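Local coordinates for thioesterase domain-containing protein (Chromobacterium violaceum, PDB 4RMM) that is of unproven function but belongs to the hotdog-fold thioesterases and probably hydrolyses acyl-CoA thioesters, at residues A[63-71]-A[90-98]. Residues are numbered along the deposited sequence; the frame is centred on the assembly and turned at random.
Sequences GGLIGGFME and IVDFSLDYL
Gly-64 opens the contact with its carbonyl O, which lies 3.5 Å from Tyr-97 CE1 at the edge of the tyrosine ring. Two residues on, the backbone N of Ile-66 gives Tyr-97 OH an almost straight hydrogen bond (2.9 Å, 170° at the hydrogen), reaching the phenol in the plane of its ring. Ile-66 stands at the N-cap of helix 67-80, and a chi1 of 54° tucks CG1 between its own N and C, bringing it 3.6 Å from Tyr-97 CE1, as the two side chains run alongside in opposing senses. At Gly-67 the backbone itself is the contact surface: Leu-95 CD2 rests 3.6 Å from Gly-67 CA. Met-70, a selenomethionine whose chain bends about both CB-CG and CG-SE, lies roughly perpendicular to Leu-95, its CE 3.8 Å from Leu-95 CD1, while its CB sits at the edge of the Phe-93 ring. Glu-71 then lays CB over a face of that ring, a CH-pi contact 4.0 Å from the centroid, and its extended chain brings OE2 to 3.6 Å from Ile-90 CD1. That carboxylate is gripped by the second subunit, OE2 by Tyr-97 and OE1 by the backbone N of Gly-67 there. The arrangement is characteristic of the hotdog fold, in which an antiparallel sheet wraps around a central helix: strand 89-97 pairs with strand 136-143 along one side and along the other continues the sheet into the second subunit, while Met-70 also reaches strand 119-127.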
loop_
_atom_site.group_PDB
_atom_site.type_symbol
_atom_site.label_atom_id
_atom_site.label_comp_id
_atom_site.label_asym_id
_atom_site.label_seq_id
_atom_site.Cartn_x
_atom_site.Cartn_y
_atom_site.Cartn_z
ATOM N N GLY A 63 -11.647 -4.926 2.971
ATOM C CA GLY A 63 -10.555 -5.840 2.736
ATOM C C GLY A 63 -9.545 -5.627 3.846
ATOM O O GLY A 63 -8.627 -6.424 4.016
ATOM N N GLY A 64 -9.728 -4.549 4.609
ATOM C CA GLY A 64 -8.820 -4.237 5.696
ATOM C C GLY A 64 -7.400 -3.968 5.224
ATOM O O GLY A 64 -6.460 -4.024 6.027
ATOM N N LEU A 65 -7.242 -3.676 3.927
ATOM C CA LEU A 65 -5.928 -3.402 3.356
ATOM C C LEU A 65 -5.312 -2.164 3.975
ATOM O O LEU A 65 -5.985 -1.147 4.134
ATOM C CB LEU A 65 -6.021 -3.207 1.835
ATOM C CG LEU A 65 -6.652 -4.323 1.003
ATOM C CD1 LEU A 65 -6.389 -4.050 -0.475
ATOM C CD2 LEU A 65 -6.078 -5.676 1.404
ATOM N N ILE A 66 -4.026 -2.253 4.308
ATOM C CA ILE A 66 -3.288 -1.150 4.912
ATOM C C ILE A 66 -1.867 -1.024 4.367
ATOM O O ILE A 66 -1.062 -0.259 4.886
ATOM C CB ILE A 66 -3.194 -1.298 6.460
ATOM C CG1 ILE A 66 -2.620 -2.664 6.821
ATOM C CG2 ILE A 66 -4.584 -1.109 7.095
ATOM C CD1 ILE A 66 -2.516 -2.911 8.320
ATOM N N GLY A 67 -1.574 -1.768 3.307
ATOM C CA GLY A 67 -0.247 -1.722 2.717
ATOM C C GLY A 67 0.232 -0.330 2.399
ATOM O O GLY A 67 1.375 0.016 2.688
ATOM N N GLY A 68 -0.644 0.467 1.798
ATOM C CA GLY A 68 -0.285 1.840 1.466
ATOM C C GLY A 68 0.066 2.657 2.697
ATOM O O GLY A 68 1.027 3.410 2.697
ATOM N N PHE A 69 -0.718 2.502 3.755
ATOM C CA PHE A 69 -0.508 3.219 5.017
ATOM C C PHE A 69 0.835 2.871 5.633
ATOM O O PHE A 69 1.632 3.746 5.932
ATOM C CB PHE A 69 -1.629 2.853 5.992
ATOM C CG PHE A 69 -1.336 3.198 7.422
ATOM C CD1 PHE A 69 -1.236 4.526 7.828
ATOM C CD2 PHE A 69 -1.192 2.187 8.375
ATOM C CE1 PHE A 69 -0.997 4.852 9.169
ATOM C CE2 PHE A 69 -0.955 2.496 9.715
ATOM C CZ PHE A 69 -0.858 3.837 10.116
HETATM N N MSE A 70 1.053 1.573 5.815
HETATM C CA MSE A 70 2.276 1.018 6.388
HETATM C C MSE A 70 3.508 1.468 5.600
HETATM O O MSE A 70 4.490 1.954 6.161
HETATM C CB MSE A 70 2.154 -0.503 6.378
HETATM C CG MSE A 70 0.975 -1.011 7.190
HETATM SE SE MSE A 70 1.232 -0.685 9.098
HETATM C CE MSE A 70 2.062 -2.384 9.514
ATOM N N GLU A 71 3.454 1.288 4.287
ATOM C CA GLU A 71 4.555 1.701 3.424
ATOM C C GLU A 71 4.893 3.203 3.543
ATOM O O GLU A 71 6.055 3.562 3.654
ATOM C CB GLU A 71 4.218 1.335 1.970
ATOM C CG GLU A 71 5.273 1.735 0.973
ATOM C CD GLU A 71 4.938 1.267 -0.446
ATOM O OE1 GLU A 71 3.885 1.645 -0.975
ATOM O OE2 GLU A 71 5.737 0.516 -1.019
ATOM N N ILE A 90 12.679 3.529 -1.952
ATOM C CA ILE A 90 12.312 2.222 -1.452
ATOM C C ILE A 90 12.764 1.141 -2.411
ATOM O O ILE A 90 12.689 1.308 -3.633
ATOM C CB ILE A 90 10.787 2.125 -1.228
ATOM C CG1 ILE A 90 10.424 0.745 -0.683
ATOM C CG2 ILE A 90 10.040 2.465 -2.535
ATOM C CD1 ILE A 90 9.137 0.735 0.121
ATOM N N VAL A 91 13.255 0.035 -1.849
ATOM C CA VAL A 91 13.735 -1.084 -2.630
ATOM C C VAL A 91 12.700 -2.193 -2.581
ATOM O O VAL A 91 12.304 -2.740 -3.629
ATOM C CB VAL A 91 15.107 -1.567 -2.096
ATOM C CG1 VAL A 91 15.458 -2.925 -2.681
ATOM C CG2 VAL A 91 16.173 -0.552 -2.469
ATOM N N ASP A 92 12.249 -2.526 -1.373
ATOM C CA ASP A 92 11.227 -3.550 -1.197
ATOM C C ASP A 92 10.396 -3.310 0.056
ATOM O O ASP A 92 10.766 -2.534 0.921
ATOM C CB ASP A 92 11.824 -4.974 -1.186
ATOM C CG ASP A 92 12.793 -5.198 -0.062
ATOM O OD1 ASP A 92 12.464 -4.863 1.096
ATOM O OD2 ASP A 92 13.885 -5.732 -0.332
ATOM N N PHE A 93 9.267 -3.996 0.136
ATOM C CA PHE A 93 8.329 -3.845 1.240
ATOM C C PHE A 93 7.521 -5.115 1.420
ATOM O O PHE A 93 6.926 -5.604 0.458
ATOM C CB PHE A 93 7.382 -2.692 0.925
ATOM C CG PHE A 93 6.194 -2.624 1.816
ATOM C CD1 PHE A 93 6.268 -1.972 3.070
ATOM C CD2 PHE A 93 4.985 -3.150 1.406
ATOM C CE1 PHE A 93 5.139 -1.855 3.872
ATOM C CE2 PHE A 93 3.844 -3.032 2.209
ATOM C CZ PHE A 93 3.919 -2.385 3.442
ATOM N N SER A 94 7.491 -5.645 2.641
ATOM C CA SER A 94 6.715 -6.857 2.942
ATOM C C SER A 94 5.785 -6.608 4.132
ATOM O O SER A 94 6.114 -5.868 5.045
ATOM C CB SER A 94 7.639 -8.052 3.221
ATOM O OG SER A 94 8.686 -7.699 4.100
ATOM N N LEU A 95 4.623 -7.241 4.102
ATOM C CA LEU A 95 3.596 -7.081 5.115
ATOM C C LEU A 95 2.859 -8.389 5.433
ATOM O O LEU A 95 2.472 -9.117 4.520
ATOM C CB LEU A 95 2.580 -6.041 4.613
ATOM C CG LEU A 95 1.333 -5.651 5.417
ATOM C CD1 LEU A 95 1.719 -4.987 6.726
ATOM C CD2 LEU A 95 0.513 -4.677 4.596
ATOM N N ASP A 96 2.673 -8.666 6.730
ATOM C CA ASP A 96 1.924 -9.828 7.196
ATOM C C ASP A 96 0.729 -9.354 7.999
ATOM O O ASP A 96 0.862 -8.531 8.888
ATOM C CB ASP A 96 2.772 -10.745 8.090
ATOM C CG ASP A 96 3.771 -11.557 7.306
ATOM O OD1 ASP A 96 4.936 -11.126 7.196
ATOM O OD2 ASP A 96 3.383 -12.624 6.785
ATOM N N TYR A 97 -0.443 -9.874 7.678
ATOM C CA TYR A 97 -1.667 -9.528 8.378
ATOM C C TYR A 97 -1.788 -10.672 9.350
ATOM O O TYR A 97 -1.938 -11.828 8.947
ATOM C CB TYR A 97 -2.848 -9.488 7.406
ATOM C CG TYR A 97 -2.836 -8.268 6.499
ATOM C CD1 TYR A 97 -3.653 -7.166 6.775
ATOM C CD2 TYR A 97 -2.001 -8.206 5.374
ATOM C CE1 TYR A 97 -3.641 -6.039 5.960
ATOM C CE2 TYR A 97 -1.985 -7.078 4.545
ATOM C CZ TYR A 97 -2.812 -5.998 4.848
ATOM O OH TYR A 97 -2.829 -4.869 4.052
ATOM N N LEU A 98 -1.693 -10.336 10.634
ATOM C CA LEU A 98 -1.717 -11.315 11.719
ATOM C C LEU A 98 -3.070 -11.563 12.359
ATOM O O LEU A 98 -3.411 -12.695 12.675
ATOM C CB LEU A 98 -0.708 -10.880 12.793
ATOM C CG LEU A 98 0.696 -10.719 12.200
ATOM C CD1 LEU A 98 1.639 -10.196 13.240
ATOM C CD2 LEU A 98 1.175 -12.069 11.644
#